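Farnesyltransferase, putative (PDB 3WCA) probably condenses two molecules of farnesyl diphosphate into squalene, a magnesium-dependent, NAD(P)H-consuming step on the way to lanosterol. Local coordinates at residues E52-V63 with V117-Y128. The protein carries 1 engineered substitution. Residues are numbered along the deposited sequence; the frame is centred on the assembly and turned at random.
Sequences EMRDAVCIFYLV and VTRAYSRLGKAY
In the all-helical fold of the squalene/phytoene synthase family, helix 51-72, which carries the magnesium-binding Asp68, Glu71 and Asp72 further on, packs its residues Ala56 and Ile59 against the end of helix 115-122, the short linker after it and the start of helix 126-147. The principle at work is close packing of a ring on a short side chain: Ala56 has only CB between its backbone and the face of Tyr128. Segments 52-63 and 117-122 run roughly antiparallel at 143°, their axes 10.1 Å apart, and aliphatic side chains fill the interval. Ile59 uses both its branches. With CG1 lying beside the backbone N (chi1 -59°), CD1 reaches Ala120 CB at 3.8 Å, while the Ile59 and Val117 side chains slide past each other in opposite directions, Ile59 CG2 meeting Val117 CG1 at 3.9 Å and also Tyr121 CB, near the plane of the ring. Val117 CG1 touches Val63 CG2 as well, so one methyl bridges two successive turns. In the linker, Leu124 lays CD2 on the helix backbone, 3.9 Å from Ala56 CA. The Ala56 CB makes a CH-pi contact 4.1 Å from the Tyr128 ring centroid, 20° off the normal, displaced toward the rim and nearest to CD2. At the exposed end, the extended Glu52 side chain crosses the tyrosine at about a right angle, and Tyr128 OH donates a weak hydrogen bond of 3.4 Å to Glu52 OE2.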
ATOM      1  N   GLU A  52       7.361  20.834   5.940  1.00 50.27           N
ATOM      2  CA  GLU A  52       8.686  20.220   5.802  1.00 51.12           C
ATOM      3  C   GLU A  52       8.672  18.706   5.584  1.00 48.22           C
ATOM      4  O   GLU A  52       9.367  18.176   4.711  1.00 47.28           O
ATOM      5  CB  GLU A  52       9.557  20.540   7.016  1.00 54.33           C
ATOM      6  CG  GLU A  52      10.967  19.990   6.877  1.00 61.54           C
ATOM      7  CD  GLU A  52      11.886  20.420   8.004  1.00 66.42           C
ATOM      8  OE1 GLU A  52      12.116  21.645   8.147  1.00 67.49           O
ATOM      9  OE2 GLU A  52      12.377  19.531   8.742  1.00 67.47           O
ATOM     10  N   MET A  53       7.895  18.015   6.402  1.00 45.18           N
ATOM     11  CA  MET A  53       7.764  16.568   6.316  1.00 43.11           C
ATOM     12  C   MET A  53       7.039  16.246   5.018  1.00 40.88           C
ATOM     13  O   MET A  53       7.369  15.287   4.324  1.00 40.98           O
ATOM     14  CB  MET A  53       6.936  16.064   7.505  1.00 46.35           C
ATOM     15  CG  MET A  53       6.591  14.585   7.487  1.00 47.72           C
ATOM     16  SD  MET A  53       7.980  13.565   7.967  1.00 56.55           S
ATOM     17  CE  MET A  53       7.635  13.362   9.718  1.00 51.90           C
ATOM     18  N   ARG A  54       6.060  17.079   4.692  1.00 37.40           N
ATOM     19  CA  ARG A  54       5.240  16.891   3.514  1.00 35.37           C
ATOM     20  C   ARG A  54       6.025  16.923   2.218  1.00 35.62           C
ATOM     21  O   ARG A  54       5.753  16.137   1.303  1.00 33.13           O
ATOM     22  CB  ARG A  54       4.130  17.941   3.488  1.00 33.18           C
ATOM     23  CG  ARG A  54       2.947  17.543   2.645  1.00 35.17           C
ATOM     24  CD  ARG A  54       1.718  18.322   3.052  1.00 38.25           C
ATOM     25  NE  ARG A  54       1.733  19.673   2.524  1.00 41.63           N
ATOM     26  CZ  ARG A  54       1.198  20.724   3.139  1.00 41.81           C
ATOM     27  NH1 ARG A  54       0.605  20.589   4.314  1.00 39.94           N
ATOM     28  NH2 ARG A  54       1.262  21.916   2.568  1.00 44.27           N
ATOM     29  N   ASP A  55       6.989  17.836   2.132  1.00 36.65           N
ATOM     30  CA  ASP A  55       7.811  17.946   0.933  1.00 36.45           C
ATOM     31  C   ASP A  55       8.631  16.678   0.779  1.00 36.21           C
ATOM     32  O   ASP A  55       8.717  16.120  -0.306  1.00 36.25           O
ATOM     33  CB  ASP A  55       8.766  19.147   1.012  1.00 35.73           C
ATOM     34  CG  ASP A  55       8.038  20.481   1.009  1.00 37.48           C
ATOM     35  OD1 ASP A  55       7.016  20.607   0.303  1.00 33.57           O
ATOM     36  OD2 ASP A  55       8.504  21.410   1.707  1.00 39.23           O
ATOM     37  N   ALA A  56       9.235  16.231   1.876  1.00 36.64           N
ATOM     38  CA  ALA A  56      10.060  15.032   1.850  1.00 35.87           C
ATOM     39  C   ALA A  56       9.231  13.805   1.453  1.00 35.69           C
ATOM     40  O   ALA A  56       9.651  13.002   0.613  1.00 35.35           O
ATOM     41  CB  ALA A  56      10.693  14.820   3.210  1.00 33.13           C
ATOM     42  N   VAL A  57       8.057  13.660   2.061  1.00 32.87           N
ATOM     43  CA  VAL A  57       7.186  12.533   1.756  1.00 29.16           C
ATOM     44  C   VAL A  57       6.648  12.624   0.325  1.00 29.19           C
ATOM     45  O   VAL A  57       6.536  11.609  -0.366  1.00 28.43           O
ATOM     46  CB  VAL A  57       6.030  12.447   2.768  1.00 26.67           C
ATOM     47  CG1 VAL A  57       4.955  11.498   2.276  1.00 26.90           C
ATOM     48  CG2 VAL A  57       6.567  11.965   4.096  1.00 25.16           C
ATOM     49  N   CYS A  58       6.334  13.831  -0.135  1.00 28.57           N
ATOM     50  CA  CYS A  58       5.837  13.982  -1.499  1.00 30.19           C
ATOM     51  C   CYS A  58       6.874  13.568  -2.548  1.00 31.14           C
ATOM     52  O   CYS A  58       6.543  12.928  -3.550  1.00 31.10           O
ATOM     53  CB  CYS A  58       5.418  15.420  -1.768  1.00 26.44           C
ATOM     54  SG  CYS A  58       5.058  15.701  -3.494  1.00 32.17           S
ATOM     55  N   ILE A  59       8.126  13.953  -2.318  1.00 32.10           N
ATOM     56  CA  ILE A  59       9.209  13.617  -3.237  1.00 33.64           C
ATOM     57  C   ILE A  59       9.509  12.122  -3.168  1.00 32.58           C
ATOM     58  O   ILE A  59       9.806  11.488  -4.182  1.00 33.99           O
ATOM     59  CB  ILE A  59      10.489  14.406  -2.892  1.00 33.42           C
ATOM     60  CG1 ILE A  59      10.201  15.899  -2.970  1.00 34.70           C
ATOM     61  CG2 ILE A  59      11.624  14.020  -3.845  1.00 33.01           C
ATOM     62  CD1 ILE A  59       9.508  16.308  -4.264  1.00 39.43           C
ATOM     63  N   PHE A  60       9.449  11.586  -1.953  1.00 30.99           N
ATOM     64  CA  PHE A  60       9.671  10.173  -1.690  1.00 31.50           C
ATOM     65  C   PHE A  60       8.678   9.348  -2.507  1.00 34.78           C
ATOM     66  O   PHE A  60       9.047   8.374  -3.176  1.00 36.44           O
ATOM     67  CB  PHE A  60       9.462   9.911  -0.198  1.00 30.28           C
ATOM     68  CG  PHE A  60       9.534   8.465   0.191  1.00 30.03           C
ATOM     69  CD1 PHE A  60      10.500   7.623  -0.365  1.00 29.92           C
ATOM     70  CD2 PHE A  60       8.704   7.966   1.201  1.00 29.74           C
ATOM     71  CE1 PHE A  60      10.649   6.303   0.089  1.00 29.21           C
ATOM     72  CE2 PHE A  60       8.843   6.655   1.661  1.00 28.46           C
ATOM     73  CZ  PHE A  60       9.827   5.818   1.103  1.00 27.60           C
ATOM     74  N   TYR A  61       7.414   9.757  -2.446  1.00 34.07           N
ATOM     75  CA  TYR A  61       6.343   9.089  -3.164  1.00 33.72           C
ATOM     76  C   TYR A  61       6.520   9.152  -4.674  1.00 31.98           C
ATOM     77  O   TYR A  61       6.253   8.177  -5.369  1.00 31.90           O
ATOM     78  CB  TYR A  61       4.994   9.708  -2.790  1.00 37.90           C
ATOM     79  CG  TYR A  61       3.846   9.219  -3.642  1.00 42.46           C
ATOM     80  CD1 TYR A  61       3.105   8.094  -3.280  1.00 42.94           C
ATOM     81  CD2 TYR A  61       3.534   9.858  -4.843  1.00 45.45           C
ATOM     82  CE1 TYR A  61       2.077   7.613  -4.097  1.00 46.10           C
ATOM     83  CE2 TYR A  61       2.516   9.387  -5.668  1.00 48.86           C
ATOM     84  CZ  TYR A  61       1.793   8.265  -5.294  1.00 49.41           C
ATOM     85  OH  TYR A  61       0.810   7.797  -6.140  1.00 48.07           O
ATOM     86  N   LEU A  62       6.956  10.289  -5.196  1.00 30.60           N
ATOM     87  CA  LEU A  62       7.117  10.402  -6.639  1.00 31.68           C
ATOM     88  C   LEU A  62       8.281   9.555  -7.153  1.00 32.90           C
ATOM     89  O   LEU A  62       8.214   8.984  -8.242  1.00 34.33           O
ATOM     90  CB  LEU A  62       7.280  11.864  -7.037  1.00 31.13           C
ATOM     91  CG  LEU A  62       6.008  12.711  -6.853  1.00 31.40           C
ATOM     92  CD1 LEU A  62       6.315  14.190  -7.121  1.00 31.25           C
ATOM     93  CD2 LEU A  62       4.926  12.215  -7.808  1.00 28.41           C
ATOM     94  N   VAL A  63       9.346   9.463  -6.367  1.00 32.88           N
ATOM     95  CA  VAL A  63      10.480   8.644  -6.761  1.00 33.39           C
ATOM     96  C   VAL A  63       9.997   7.197  -6.933  1.00 34.30           C
ATOM     97  O   VAL A  63      10.222   6.584  -7.977  1.00 33.14           O
ATOM     98  CB  VAL A  63      11.603   8.689  -5.694  1.00 33.54           C
ATOM     99  CG1 VAL A  63      12.606   7.571  -5.938  1.00 35.45           C
ATOM    100  CG2 VAL A  63      12.304  10.041  -5.739  1.00 30.20           C
ATOM    101  N   VAL A 117      11.652  16.686  -9.853  1.00 42.61           N
ATOM    102  CA  VAL A 117      11.740  15.847  -8.667  1.00 42.49           C
ATOM    103  C   VAL A 117      13.161  15.805  -8.117  1.00 42.29           C
ATOM    104  O   VAL A 117      13.372  15.934  -6.913  1.00 41.56           O
ATOM    105  CB  VAL A 117      11.293  14.397  -8.974  1.00 39.94           C
ATOM    106  CG1 VAL A 117      11.237  13.594  -7.689  1.00 38.55           C
ATOM    107  CG2 VAL A 117       9.947  14.402  -9.658  1.00 39.72           C
ATOM    108  N   THR A 118      14.138  15.611  -8.996  1.00 43.76           N
ATOM    109  CA  THR A 118      15.525  15.552  -8.547  1.00 44.20           C
ATOM    110  C   THR A 118      15.980  16.901  -8.008  1.00 44.57           C
ATOM    111  O   THR A 118      16.748  16.960  -7.047  1.00 45.69           O
ATOM    112  CB  THR A 118      16.463  15.103  -9.671  1.00 42.63           C
ATOM    113  OG1 THR A 118      16.310  15.972 -10.798  1.00 44.95           O
ATOM    114  CG2 THR A 118      16.142  13.673 -10.080  1.00 43.82           C
ATOM    115  N   ARG A 119      15.508  17.988  -8.612  1.00 46.00           N
ATOM    116  CA  ARG A 119      15.887  19.315  -8.123  1.00 48.54           C
ATOM    117  C   ARG A 119      15.353  19.476  -6.709  1.00 47.08           C
ATOM    118  O   ARG A 119      16.094  19.797  -5.786  1.00 47.81           O
ATOM    119  CB  ARG A 119      15.295  20.426  -8.989  1.00 50.58           C
ATOM    120  CG  ARG A 119      15.759  20.442 -10.421  1.00 55.30           C
ATOM    121  CD  ARG A 119      15.422  21.781 -11.040  1.00 59.15           C
ATOM    122  NE  ARG A 119      15.537  21.764 -12.492  1.00 64.39           N
ATOM    123  CZ  ARG A 119      15.788  22.842 -13.226  1.00 67.40           C
ATOM    124  NH1 ARG A 119      15.956  24.025 -12.639  1.00 67.87           N
ATOM    125  NH2 ARG A 119      15.859  22.743 -14.545  1.00 68.72           N
ATOM    126  N   ALA A 120      14.050  19.258  -6.559  1.00 45.91           N
ATOM    127  CA  ALA A 120      13.399  19.361  -5.261  1.00 44.10           C
ATOM    128  C   ALA A 120      14.133  18.460  -4.278  1.00 43.74           C
ATOM    129  O   ALA A 120      14.320  18.805  -3.111  1.00 41.02           O
ATOM    130  CB  ALA A 120      11.948  18.930  -5.377  1.00 44.76           C
ATOM    131  N   TYR A 121      14.551  17.301  -4.770  1.00 43.05           N
ATOM    132  CA  TYR A 121      15.270  16.333  -3.954  1.00 44.67           C
ATOM    133  C   TYR A 121      16.569  16.928  -3.413  1.00 46.28           C
ATOM    134  O   TYR A 121      16.878  16.787  -2.229  1.00 44.10           O
ATOM    135  CB  TYR A 121      15.590  15.096  -4.796  1.00 44.16           C
ATOM    136  CG  TYR A 121      16.430  14.051  -4.098  1.00 42.08           C
ATOM    137  CD1 TYR A 121      15.835  13.023  -3.366  1.00 41.48           C
ATOM    138  CD2 TYR A 121      17.823  14.078  -4.187  1.00 41.28           C
ATOM    139  CE1 TYR A 121      16.608  12.042  -2.741  1.00 42.16           C
ATOM    140  CE2 TYR A 121      18.605  13.106  -3.566  1.00 41.75           C
ATOM    141  CZ  TYR A 121      17.993  12.092  -2.847  1.00 42.20           C
ATOM    142  OH  TYR A 121      18.758  11.126  -2.237  1.00 43.65           O
ATOM    143  N   SER A 122      17.321  17.595  -4.287  1.00 47.45           N
ATOM    144  CA  SER A 122      18.600  18.189  -3.903  1.00 51.10           C
ATOM    145  C   SER A 122      18.472  19.273  -2.839  1.00 51.97           C
ATOM    146  O   SER A 122      19.457  19.626  -2.192  1.00 52.04           O
ATOM    147  CB  SER A 122      19.316  18.768  -5.129  1.00 51.03           C
ATOM    148  OG  SER A 122      18.650  19.919  -5.616  1.00 54.22           O
ATOM    149  N   ARG A 123      17.266  19.803  -2.658  1.00 52.77           N
ATOM    150  CA  ARG A 123      17.051  20.837  -1.654  1.00 52.76           C
ATOM    151  C   ARG A 123      16.514  20.277  -0.341  1.00 53.24           C
ATOM    152  O   ARG A 123      16.095  21.031   0.536  1.00 53.26           O
ATOM    153  CB  ARG A 123      16.113  21.924  -2.195  1.00 54.65           C
ATOM    154  CG  ARG A 123      16.768  22.810  -3.260  1.00 58.57           C
ATOM    155  CD  ARG A 123      15.962  24.078  -3.557  1.00 59.78           C
ATOM    156  NE  ARG A 123      14.827  23.852  -4.452  1.00 62.46           N
ATOM    157  CZ  ARG A 123      14.931  23.595  -5.755  1.00 61.67           C
ATOM    158  NH1 ARG A 123      16.124  23.527  -6.330  1.00 65.20           N
ATOM    159  NH2 ARG A 123      13.840  23.414  -6.485  1.00 60.69           N
ATOM    160  N   LEU A 124      16.529  18.954  -0.202  1.00 53.52           N
ATOM    161  CA  LEU A 124      16.052  18.321   1.026  1.00 53.13           C
ATOM    162  C   LEU A 124      17.200  18.109   1.994  1.00 52.74           C
ATOM    163  O   LEU A 124      18.363  18.107   1.606  1.00 54.09           O
ATOM    164  CB  LEU A 124      15.405  16.962   0.735  1.00 52.93           C
ATOM    165  CG  LEU A 124      14.004  16.886   0.129  1.00 53.07           C
ATOM    166  CD1 LEU A 124      13.680  15.430  -0.181  1.00 52.61           C
ATOM    167  CD2 LEU A 124      12.977  17.464   1.092  1.00 51.44           C
ATOM    168  N   GLY A 125      16.867  17.922   3.262  1.00 53.07           N
ATOM    169  CA  GLY A 125      17.902  17.688   4.245  1.00 53.96           C
ATOM    170  C   GLY A 125      18.701  16.458   3.849  1.00 53.89           C
ATOM    171  O   GLY A 125      18.220  15.608   3.101  1.00 51.22           O
ATOM    172  N   LYS A 126      19.924  16.370   4.352  1.00 53.67           N
ATOM    173  CA  LYS A 126      20.804  15.248   4.060  1.00 53.33           C
ATOM    174  C   LYS A 126      20.171  13.927   4.484  1.00 50.92           C
ATOM    175  O   LYS A 126      20.164  12.964   3.718  1.00 50.81           O
ATOM    176  CB  LYS A 126      22.141  15.443   4.786  1.00 55.93           C
ATOM    177  CG  LYS A 126      23.024  14.202   4.869  1.00 56.86           C
ATOM    178  CD  LYS A 126      23.657  13.860   3.529  1.00 58.85           C
ATOM    179  CE  LYS A 126      24.620  12.686   3.678  1.00 60.28           C
ATOM    180  NZ  LYS A 126      25.649  12.957   4.724  1.00 59.95           N
ATOM    181  N   ALA A 127      19.641  13.892   5.705  1.00 48.57           N
ATOM    182  CA  ALA A 127      19.015  12.687   6.241  1.00 46.36           C
ATOM    183  C   ALA A 127      17.774  12.219   5.457  1.00 45.55           C
ATOM    184  O   ALA A 127      17.537  11.018   5.343  1.00 44.72           O
ATOM    185  CB  ALA A 127      18.669  12.894   7.714  1.00 44.56           C
ATOM    186  N   TYR A 128      16.987  13.153   4.920  1.00 44.51           N
ATOM    187  CA  TYR A 128      15.802  12.778   4.147  1.00 43.34           C
ATOM    188  C   TYR A 128      16.216  12.169   2.814  1.00 43.40           C
ATOM    189  O   TYR A 128      15.595  11.214   2.343  1.00 43.39           O
ATOM    190  CB  TYR A 128      14.902  13.983   3.850  1.00 41.16           C
ATOM    191  CG  TYR A 128      14.188  14.568   5.039  1.00 42.77           C
ATOM    192  CD1 TYR A 128      13.812  13.773   6.120  1.00 43.86           C
ATOM    193  CD2 TYR A 128      13.857  15.921   5.071  1.00 43.95           C
ATOM    194  CE1 TYR A 128      13.126  14.314   7.207  1.00 45.19           C
ATOM    195  CE2 TYR A 128      13.169  16.469   6.148  1.00 45.83           C
ATOM    196  CZ  TYR A 128      12.808  15.661   7.212  1.00 45.32           C
ATOM    197  OH  TYR A 128      12.121  16.203   8.268  1.00 47.52           O
TER